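Local coordinates for Atu0111 protein (Agrobacterium tumefaciens, PDB 2FSQ) that is of unknown function but has an alpha-beta fold of the 2H clan, whose characterised relatives include phosphoesterases, and so may act on phosphoester substrates, at residues A[77-80]-A[81-84]; A[147-150]-A[151-154]; A[156-159]-A[160-164]; A[197-200]-A[201-205]. One frame throughout, in Å; residues are numbered along the deposited sequence.

Interaction 1 of 4, residues A[77-80]-A[81-84]; sequences FTPV and SSLH
Pro79 and Ser82 meet at the carbonyl of Pro79, where a tight turn closes. Ser82 donates twice to Pro79 O. Its backbone N lies 3.0 Å from Pro79 O, well above the carbonyl plane, while Ser82 OG lies 2.7 Å from Pro79 O, in that plane and on a lone pair. The side chain of Ser82 achieves this because OG sits between its own backbone N and carbonyl carbon (chi1 74°). From CB outward it first passes the proline ring, with Ser82 CB near Pro79 CD, and then OG comes to 3.4 Å from Thr78 CB. On the same OG, water 1 donates at 2.8 Å, and it also bonds to Thr78 OG1, so a hydroxyl-water-hydroxyl bridge spans the turn. A small hydroxyl residue suits this buried place, being able to donate to the carbonyl and accept from the water at once. Pro79 brings a rigid ring to the entrance of the turn, with no N-H to satisfy. One residue further, Leu83 N donates to Val80 O at 3.2 Å in a nearly straight bond (168°), and Leu83 CG lies 3.3 Å from the same oxygen. The leucine branches then part: CD1 is 4.4 Å from Val80 CG1, and CD2 is 4.0 Å from Thr78 OG1. On the helix side of the turn, Val80 touches Val60 of helix 54-67. Two successive i to i+3 bonds are the signature of a short 3-10 turn, here leading from strand 75-77 into strand 84-92, where His84 probably opens one of the His-x-Thr motifs of the 2H clan.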
loop_
_atom_site.group_PDB
_atom_site.type_symbol
_atom_site.label_atom_id
_atom_site.label_comp_id
_atom_site.label_asym_id
_atom_site.label_seq_id
_atom_site.Cartn_x
_atom_site.Cartn_y
_atom_site.Cartn_z
ATOM N N PHE A 77 -12.175 -3.056 3.810
ATOM C CA PHE A 77 -11.435 -3.834 2.815
ATOM C C PHE A 77 -11.537 -3.165 1.458
ATOM O O PHE A 77 -12.615 -2.709 1.057
ATOM C CB PHE A 77 -11.989 -5.274 2.721
ATOM C CG PHE A 77 -11.589 -6.149 3.876
ATOM C CD1 PHE A 77 -10.507 -7.030 3.772
ATOM C CD2 PHE A 77 -12.283 -6.082 5.079
ATOM C CE1 PHE A 77 -10.143 -7.830 4.849
ATOM C CE2 PHE A 77 -11.938 -6.877 6.147
ATOM C CZ PHE A 77 -10.865 -7.752 6.044
ATOM N N THR A 78 -10.417 -3.122 0.751
ATOM C CA THR A 78 -10.358 -2.583 -0.596
ATOM C C THR A 78 -10.737 -3.691 -1.600
ATOM O O THR A 78 -10.657 -4.876 -1.284
ATOM C CB THR A 78 -8.934 -2.082 -0.868
ATOM O OG1 THR A 78 -8.026 -3.168 -0.631
ATOM C CG2 THR A 78 -8.583 -0.956 0.101
ATOM N N PRO A 79 -11.139 -3.314 -2.821
ATOM C CA PRO A 79 -11.520 -4.342 -3.805
ATOM C C PRO A 79 -10.348 -5.244 -4.189
ATOM O O PRO A 79 -9.208 -4.796 -4.245
ATOM C CB PRO A 79 -11.978 -3.521 -5.028
ATOM C CG PRO A 79 -12.375 -2.194 -4.425
ATOM C CD PRO A 79 -11.366 -1.950 -3.333
ATOM N N VAL A 80 -10.632 -6.501 -4.493
ATOM C CA VAL A 80 -9.580 -7.393 -4.949
ATOM C C VAL A 80 -8.846 -6.808 -6.162
ATOM O O VAL A 80 -7.604 -6.874 -6.246
ATOM C CB VAL A 80 -10.136 -8.800 -5.249
ATOM C CG1 VAL A 80 -9.087 -9.646 -5.975
ATOM C CG2 VAL A 80 -10.607 -9.457 -3.950
ATOM N N SER A 81 -9.575 -6.193 -7.089
ATOM C CA SER A 81 -8.931 -5.679 -8.298
ATOM C C SER A 81 -8.019 -4.460 -8.045
ATOM O O SER A 81 -7.306 -4.039 -8.954
ATOM C CB SER A 81 -9.950 -5.316 -9.378
ATOM O OG SER A 81 -10.794 -4.264 -8.926
ATOM N N SER A 82 -8.091 -3.889 -6.836
ATOM C CA SER A 82 -7.252 -2.743 -6.453
ATOM C C SER A 82 -5.948 -3.138 -5.804
ATOM O O SER A 82 -5.131 -2.267 -5.545
ATOM C CB SER A 82 -7.978 -1.811 -5.484
ATOM O OG SER A 82 -8.043 -2.388 -4.186
ATOM N N LEU A 83 -5.762 -4.419 -5.496
ATOM C CA LEU A 83 -4.596 -4.826 -4.711
ATOM C C LEU A 83 -3.296 -4.485 -5.415
ATOM O O LEU A 83 -3.127 -4.722 -6.614
ATOM C CB LEU A 83 -4.656 -6.318 -4.382
ATOM C CG LEU A 83 -5.796 -6.737 -3.440
ATOM C CD1 LEU A 83 -5.900 -8.270 -3.295
ATOM C CD2 LEU A 83 -5.733 -6.054 -2.058
ATOM N N HIS A 84 -2.371 -3.900 -4.655
ATOM C CA HIS A 84 -1.127 -3.431 -5.238
ATOM C C HIS A 84 -0.095 -3.237 -4.157
ATOM O O HIS A 84 -0.437 -3.081 -2.984
ATOM C CB HIS A 84 -1.331 -2.058 -5.915
ATOM C CG HIS A 84 -1.860 -1.011 -4.983
ATOM N ND1 HIS A 84 -1.076 -0.053 -4.365
ATOM C CD2 HIS A 84 -3.128 -0.774 -4.578
ATOM C CE1 HIS A 84 -1.843 0.708 -3.595
ATOM N NE2 HIS A 84 -3.093 0.292 -3.715
HETATM O O HOH W 1 -6.097 -1.970 -2.251
#

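Interaction 2 of 4, residues A[147-150]-A[151-154]; sequences GATA and EDDS
Two groups of Thr149 grip Asp152 OD2, in the capping box that Thr149 and Asp152 form at the start of helix 150-167. The hydroxyl Thr149 OG1 donates to Asp152 OD2 at 2.7 Å from above the carboxylate plane, and Thr149 N donates at 3.0 Å to the anti lone pair of the same Asp152 OD2. The box is closed by Asp152 N, which gives a weak bond of 3.3 Å to Thr149 OG1. Thr149 holds its oxygen between its backbone N and carbonyl carbon (chi1 68°), facing the first turn of the helix, so threonine can serve as acceptor and donor together. Aspartate suits the third helical position: its short side chain reaches back to the N-cap, and its negative charge probably gains from the helix dipole. The other oxygen, Asp152 OD1, accepts from Asn132 N, tying the cap to a neighbouring loop. Asp153 adds a second tether: Gly147 N donates to Asp153 OD1 at 2.7 Å, on its syn side but tilted from the plane. Having no side chain, Gly147 lets its CA approach Asp152 CB to 3.6 Å. On the outer side, water 3 donates to Thr149 OG1 and, at 2.8 Å, to Glu151 OE1.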
loop_
_atom_site.group_PDB
_atom_site.type_symbol
_atom_site.label_atom_id
_atom_site.label_comp_id
_atom_site.label_asym_id
_atom_site.label_seq_id
_atom_site.Cartn_x
_atom_site.Cartn_y
_atom_site.Cartn_z
ATOM N N GLY A 147 12.390 -7.440 -0.367
ATOM C CA GLY A 147 13.002 -8.084 -1.535
ATOM C C GLY A 147 13.103 -9.593 -1.302
ATOM O O GLY A 147 13.325 -10.064 -0.171
ATOM N N ALA A 148 12.875 -10.372 -2.352
ATOM C CA ALA A 148 12.968 -11.829 -2.240
ATOM C C ALA A 148 14.375 -12.191 -1.772
ATOM O O ALA A 148 14.552 -13.101 -0.951
ATOM C CB ALA A 148 12.664 -12.468 -3.577
ATOM N N THR A 149 15.353 -11.450 -2.285
ATOM C CA THR A 149 16.763 -11.567 -1.888
ATOM C C THR A 149 17.284 -10.178 -1.492
ATOM O O THR A 149 16.667 -9.138 -1.815
ATOM C CB THR A 149 17.641 -12.101 -3.040
ATOM O OG1 THR A 149 17.688 -11.108 -4.072
ATOM C CG2 THR A 149 17.100 -13.429 -3.599
ATOM N N ALA A 150 18.413 -10.144 -0.791
ATOM C CA ALA A 150 19.008 -8.872 -0.399
ATOM C C ALA A 150 19.308 -7.981 -1.610
ATOM O O ALA A 150 19.162 -6.764 -1.542
ATOM C CB ALA A 150 20.249 -9.077 0.466
ATOM N N GLU A 151 19.689 -8.588 -2.729
ATOM C CA GLU A 151 19.887 -7.817 -3.947
ATOM C C GLU A 151 18.600 -7.133 -4.426
ATOM O O GLU A 151 18.651 -6.026 -4.956
ATOM C CB GLU A 151 20.461 -8.728 -5.047
ATOM C CG GLU A 151 20.941 -7.943 -6.246
ATOM C CD GLU A 151 21.129 -8.783 -7.497
ATOM O OE1 GLU A 151 20.518 -9.876 -7.598
ATOM O OE2 GLU A 151 21.849 -8.322 -8.414
ATOM N N ASP A 152 17.453 -7.802 -4.299
ATOM C CA ASP A 152 16.175 -7.171 -4.649
ATOM C C ASP A 152 15.899 -5.905 -3.852
ATOM O O ASP A 152 15.386 -4.940 -4.396
ATOM C CB ASP A 152 15.005 -8.143 -4.487
ATOM C CG ASP A 152 15.042 -9.265 -5.495
ATOM O OD1 ASP A 152 14.895 -8.959 -6.681
ATOM O OD2 ASP A 152 15.254 -10.432 -5.083
ATOM N N ASP A 153 16.256 -5.908 -2.574
ATOM C CA ASP A 153 16.123 -4.689 -1.770
ATOM C C ASP A 153 16.925 -3.530 -2.368
ATOM O O ASP A 153 16.454 -2.390 -2.424
ATOM C CB ASP A 153 16.560 -4.932 -0.329
ATOM C CG ASP A 153 15.666 -5.903 0.395
ATOM O OD1 ASP A 153 14.417 -5.798 0.281
ATOM O OD2 ASP A 153 16.219 -6.799 1.071
ATOM N N SER A 154 18.139 -3.832 -2.818
ATOM C CA SER A 154 18.983 -2.821 -3.428
ATOM C C SER A 154 18.380 -2.315 -4.745
ATOM O O SER A 154 18.381 -1.124 -5.019
ATOM C CB SER A 154 20.404 -3.371 -3.588
ATOM O OG SER A 154 21.232 -2.464 -4.273
HETATM O O HOH W 2 15.090 -9.122 1.685
HETATM O O HOH W 3 18.885 -11.877 -6.493
#

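Interaction 3 of 4, residues A[156-159]-A[160-164]; sequences VALW and RDTFA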
loop_
_atom_site.group_PDB
_atom_site.type_symbol
_atom_site.label_atom_id
_atom_site.label_comp_id
_atom_site.label_asym_id
_atom_site.label_seq_id
_atom_site.Cartn_x
_atom_site.Cartn_y
_atom_site.Cartn_z
ATOM N N VAL A 156 15.068 -2.324 -5.698
ATOM C CA VAL A 156 13.872 -1.505 -5.497
ATOM C C VAL A 156 14.245 -0.162 -4.861
ATOM O O VAL A 156 13.613 0.844 -5.153
ATOM C CB VAL A 156 12.706 -2.281 -4.787
ATOM C CG1 VAL A 156 13.000 -2.570 -3.329
ATOM C CG2 VAL A 156 11.376 -1.538 -4.962
ATOM N N ALA A 157 15.306 -0.126 -4.054
ATOM C CA ALA A 157 15.743 1.156 -3.494
ATOM C C ALA A 157 16.218 2.078 -4.617
ATOM O O ALA A 157 16.036 3.298 -4.553
ATOM C CB ALA A 157 16.852 0.953 -2.473
ATOM N N LEU A 158 16.848 1.499 -5.644
ATOM C CA LEU A 158 17.283 2.303 -6.796
ATOM C C LEU A 158 16.081 2.878 -7.544
ATOM O O LEU A 158 16.095 4.038 -7.939
ATOM C CB LEU A 158 18.187 1.496 -7.744
ATOM C CG LEU A 158 18.534 2.145 -9.087
ATOM C CD1 LEU A 158 19.324 3.437 -8.892
ATOM C CD2 LEU A 158 19.323 1.163 -9.932
ATOM N N TRP A 159 15.051 2.067 -7.763
ATOM C CA TRP A 159 13.818 2.587 -8.338
ATOM C C TRP A 159 13.299 3.782 -7.546
ATOM O O TRP A 159 12.946 4.802 -8.122
ATOM C CB TRP A 159 12.741 1.505 -8.362
ATOM C CG TRP A 159 12.835 0.513 -9.499
ATOM C CD1 TRP A 159 13.643 -0.595 -9.572
ATOM C CD2 TRP A 159 12.061 0.522 -10.701
ATOM N NE1 TRP A 159 13.417 -1.273 -10.760
ATOM C CE2 TRP A 159 12.451 -0.604 -11.469
ATOM C CE3 TRP A 159 11.082 1.379 -11.213
ATOM C CZ2 TRP A 159 11.875 -0.900 -12.710
ATOM C CZ3 TRP A 159 10.503 1.083 -12.447
ATOM C CH2 TRP A 159 10.926 -0.034 -13.195
ATOM N N ARG A 160 13.241 3.651 -6.226
ATOM C CA ARG A 160 12.676 4.711 -5.384
ATOM C C ARG A 160 13.538 5.955 -5.387
ATOM O O ARG A 160 13.011 7.056 -5.445
ATOM C CB ARG A 160 12.433 4.202 -3.962
ATOM C CG ARG A 160 11.169 3.354 -3.892
ATOM C CD ARG A 160 10.952 2.702 -2.529
ATOM N NE ARG A 160 11.126 3.668 -1.441
ATOM C CZ ARG A 160 10.199 4.538 -1.050
ATOM N NH1 ARG A 160 9.013 4.585 -1.657
ATOM N NH2 ARG A 160 10.479 5.389 -0.067
ATOM N N ASP A 161 14.853 5.788 -5.341
ATOM C CA ASP A 161 15.729 6.960 -5.380
ATOM C C ASP A 161 15.552 7.682 -6.710
ATOM O O ASP A 161 15.566 8.918 -6.780
ATOM C CB ASP A 161 17.196 6.557 -5.226
ATOM C CG ASP A 161 17.561 6.178 -3.800
ATOM O OD1 ASP A 161 16.775 6.485 -2.873
ATOM O OD2 ASP A 161 18.640 5.556 -3.614
ATOM N N THR A 162 15.387 6.911 -7.780
ATOM C CA THR A 162 15.213 7.514 -9.084
ATOM C C THR A 162 13.856 8.226 -9.145
ATOM O O THR A 162 13.761 9.350 -9.638
ATOM C CB THR A 162 15.366 6.456 -10.215
ATOM O OG1 THR A 162 16.595 5.736 -10.032
ATOM C CG2 THR A 162 15.370 7.114 -11.612
ATOM N N PHE A 163 12.806 7.601 -8.608
ATOM C CA PHE A 163 11.517 8.276 -8.553
ATOM C C PHE A 163 11.557 9.567 -7.760
ATOM O O PHE A 163 10.881 10.524 -8.133
ATOM C CB PHE A 163 10.419 7.371 -7.996
ATOM C CG PHE A 163 9.870 6.385 -9.011
ATOM C CD1 PHE A 163 9.388 6.812 -10.254
ATOM C CD2 PHE A 163 9.805 5.043 -8.704
ATOM C CE1 PHE A 163 8.874 5.883 -11.170
ATOM C CE2 PHE A 163 9.295 4.122 -9.587
ATOM C CZ PHE A 163 8.842 4.529 -10.830
ATOM N N ALA A 164 12.336 9.599 -6.681
ATOM C CA ALA A 164 12.432 10.819 -5.873
ATOM C C ALA A 164 12.959 11.963 -6.723
ATOM O O ALA A 164 12.490 13.087 -6.608
ATOM C CB ALA A 164 13.315 10.593 -4.651
#
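Trp159 and Phe163, one helical turn apart, lie side by side and point the same way. Phe163 CE2 comes to the edge of the indole, near its plane, 3.7 Å from Trp159 CE3, and the ring planes are inclined at 41°. This is oblique packing of flat apolar groups, suited to a buried helix face. The phenyl ring also leans over the turn, bringing Phe163 CD2 to 3.2 Å from Trp159 O. On another side of the helix, Leu158 O takes two bonds from Thr162: the backbone N at 3.0 Å and, from the opposite face of the carbonyl plane, OG1 at 2.7 Å. Thr162 OG1 stands beside its own N (chi1 -52°), which aims it back along the helix; Leu158 CD1 lies beside it at 3.7 Å.

Farther out, Trp159 NE1 donates to Pro129 O, while Phe163 stacks on Phe125 and meets Phe238 edge-to-face. Arg160 bonds through NH1 to Val87 O and through NH2 to His174 O, with Tyr177 in a cation-pi contact. Chemically, then, the indole N-H and the two terminal nitrogens of Arg160 have acceptors although both residues are buried, and Thr162, whose hydroxyl returns to its own helix, can sit at the boundary with solvent.

Interaction 4 of 4, residues A[197-200]-A[201-205]; sequences RWQA and MLDEE. With ACY (acetic acid), chain C.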
loop_
_atom_site.group_PDB
_atom_site.type_symbol
_atom_site.label_atom_id
_atom_site.label_comp_id
_atom_site.label_asym_id
_atom_site.label_seq_id
_atom_site.Cartn_x
_atom_site.Cartn_y
_atom_site.Cartn_z
ATOM N N ARG A 197 -6.385 -14.336 19.362
ATOM C CA ARG A 197 -6.979 -15.065 18.252
ATOM C C ARG A 197 -6.469 -14.535 16.897
ATOM O O ARG A 197 -6.085 -15.316 16.023
ATOM C CB ARG A 197 -8.517 -14.992 18.341
ATOM C CG ARG A 197 -9.225 -15.357 17.043
ATOM C CD ARG A 197 -10.735 -15.600 17.150
ATOM N NE ARG A 197 -11.405 -14.599 17.954
ATOM C CZ ARG A 197 -11.834 -13.426 17.487
ATOM N NH1 ARG A 197 -11.659 -13.099 16.206
ATOM N NH2 ARG A 197 -12.417 -12.564 18.311
ATOM N N TRP A 198 -6.464 -13.213 16.719
ATOM C CA TRP A 198 -5.893 -12.651 15.500
ATOM C C TRP A 198 -4.439 -13.079 15.330
ATOM O O TRP A 198 -4.035 -13.428 14.231
ATOM C CB TRP A 198 -6.030 -11.128 15.472
ATOM C CG TRP A 198 -7.334 -10.705 14.892
ATOM C CD1 TRP A 198 -8.538 -10.609 15.545
ATOM C CD2 TRP A 198 -7.583 -10.319 13.533
ATOM N NE1 TRP A 198 -9.524 -10.197 14.668
ATOM C CE2 TRP A 198 -8.966 -10.025 13.424
ATOM C CE3 TRP A 198 -6.780 -10.230 12.386
ATOM C CZ2 TRP A 198 -9.549 -9.590 12.223
ATOM C CZ3 TRP A 198 -7.369 -9.809 11.185
ATOM C CH2 TRP A 198 -8.745 -9.510 11.116
ATOM N N GLN A 199 -3.648 -13.033 16.397
ATOM C CA GLN A 199 -2.245 -13.430 16.246
ATOM C C GLN A 199 -2.116 -14.875 15.779
ATOM O O GLN A 199 -1.288 -15.195 14.910
ATOM C CB GLN A 199 -1.450 -13.247 17.523
ATOM C CG GLN A 199 0.053 -13.447 17.265
ATOM C CD GLN A 199 0.608 -12.443 16.263
ATOM O OE1 GLN A 199 1.140 -12.804 15.178
ATOM N NE2 GLN A 199 0.478 -11.181 16.606
ATOM N N ALA A 200 -2.927 -15.758 16.349
ATOM C CA ALA A 200 -2.834 -17.147 15.967
ATOM C C ALA A 200 -3.196 -17.320 14.490
ATOM O O ALA A 200 -2.514 -18.052 13.758
ATOM C CB ALA A 200 -3.744 -17.984 16.857
HETATM N N MSE A 201 -4.248 -16.633 14.039
HETATM C CA MSE A 201 -4.646 -16.716 12.646
HETATM C C MSE A 201 -3.593 -16.085 11.734
HETATM O O MSE A 201 -3.276 -16.647 10.682
HETATM C CB MSE A 201 -6.016 -16.069 12.420
HETATM C CG MSE A 201 -6.478 -16.081 10.962
HETATM SE SE MSE A 201 -5.831 -14.590 9.870
HETATM C CE MSE A 201 -6.988 -13.198 10.605
ATOM N N LEU A 202 -3.038 -14.938 12.131
ATOM C CA LEU A 202 -2.040 -14.257 11.276
ATOM C C LEU A 202 -0.805 -15.148 11.106
ATOM O O LEU A 202 -0.239 -15.241 10.025
ATOM C CB LEU A 202 -1.646 -12.903 11.868
ATOM C CG LEU A 202 -2.788 -11.878 11.830
ATOM C CD1 LEU A 202 -2.514 -10.710 12.771
ATOM C CD2 LEU A 202 -3.028 -11.365 10.417
ATOM N N ASP A 203 -0.427 -15.840 12.179
ATOM C CA ASP A 203 0.732 -16.733 12.136
ATOM C C ASP A 203 0.465 -17.864 11.156
ATOM O O ASP A 203 1.294 -18.169 10.283
ATOM C CB ASP A 203 1.016 -17.318 13.525
ATOM C CG ASP A 203 1.625 -16.314 14.487
ATOM O OD1 ASP A 203 2.054 -15.224 14.046
ATOM O OD2 ASP A 203 1.654 -16.621 15.707
ATOM N N GLU A 204 -0.705 -18.474 11.278
ATOM C CA GLU A 204 -1.050 -19.626 10.452
ATOM C C GLU A 204 -1.151 -19.191 8.981
ATOM O O GLU A 204 -0.625 -19.859 8.085
ATOM C CB GLU A 204 -2.364 -20.254 10.950
ATOM C CG GLU A 204 -2.827 -21.493 10.194
ATOM C CD GLU A 204 -4.005 -22.164 10.861
ATOM O OE1 GLU A 204 -3.778 -22.878 11.863
ATOM O OE2 GLU A 204 -5.144 -21.999 10.362
ATOM N N GLU A 205 -1.804 -18.053 8.731
ATOM C CA GLU A 205 -2.002 -17.583 7.356
ATOM C C GLU A 205 -0.733 -17.081 6.694
ATOM O O GLU A 205 -0.574 -17.231 5.486
ATOM C CB GLU A 205 -3.106 -16.518 7.255
ATOM C CG GLU A 205 -4.493 -17.048 7.651
ATOM C CD GLU A 205 -4.982 -18.230 6.821
ATOM O OE1 GLU A 205 -4.834 -18.203 5.577
ATOM O OE2 GLU A 205 -5.544 -19.175 7.435
HETATM C C ACY C . -11.770 -14.077 21.618
HETATM O O ACY C . -11.633 -15.076 20.870
HETATM O OXT ACY C . -12.061 -12.942 21.194
HETATM C CH3 ACY C . -11.573 -14.214 23.102
#
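Arg197 to Glu204 form two turns of regular alpha helix, with i to i+4 bonds such as Met201 N to Arg197 O at 3.0 Å and Leu202 N to Trp198 O at 2.8 Å. Among the side chains, the indole of Trp198 carries the packing. Met201, present as selenomethionine, runs alongside it: CG starts anti to the backbone N (chi1 178°), and bends at chi2 and chi3 turn the methyl CE back until it lies 3.5 Å from both Trp198 CE3 and CZ3. A flexible, unbranched chain can fold back beside an indole in this way. Leu202 CD1 comes to the indole edge, 4.3 Å from Trp198 CE3, while Leu202 CG rests 3.1 Å from Trp198 O.

At the exposed end, Arg197 holds an acetic acid molecule, presumably as acetate and probably from the crystallisation liquor, at the edge of its guanidinium. The grip is two-pronged: Arg197 NE reaches ACY O at 3.0 Å in an almost straight bond (173°), and Arg197 NH2 reaches ACY OXT at 2.9 Å. Arg197 NH1 forms a salt bridge with Glu71, whose OE1 also accepts from Trp198 NE1, so one carboxylate anchors both residues. Met201 and Leu202 continue onto Phe66 of helix 54-67, and Leu202 onto Leu138 of strand 133-139. Such a division, with apolar residues inward and charged Arg197, Asp203 and Glu204 outward, is typical of an amphipathic helix packed on an alpha-beta core.

How the interactions relate
The four contacts follow one another along the chain and, apart from interactions 2 and 3, which adjoin along one helix, none touches another. Those two share helix 150-167, the first capping its start and the second lying further along it, with centres 13 Å apart; Phe131 meets residues of both, Asp152 and Trp159. Interaction 1 lies closest to the middle of the molecule, and its nearest atoms are about 6 Å from interaction 4, with Phe66 of helix 54-67 touching residues of each. Interactions 3 and 4 flank the chain's centre on opposite sides, 33 Å between centres. Through Val87, strand 84-92 connects the region of His84, a probable clan motif, to Arg160 of interaction 3.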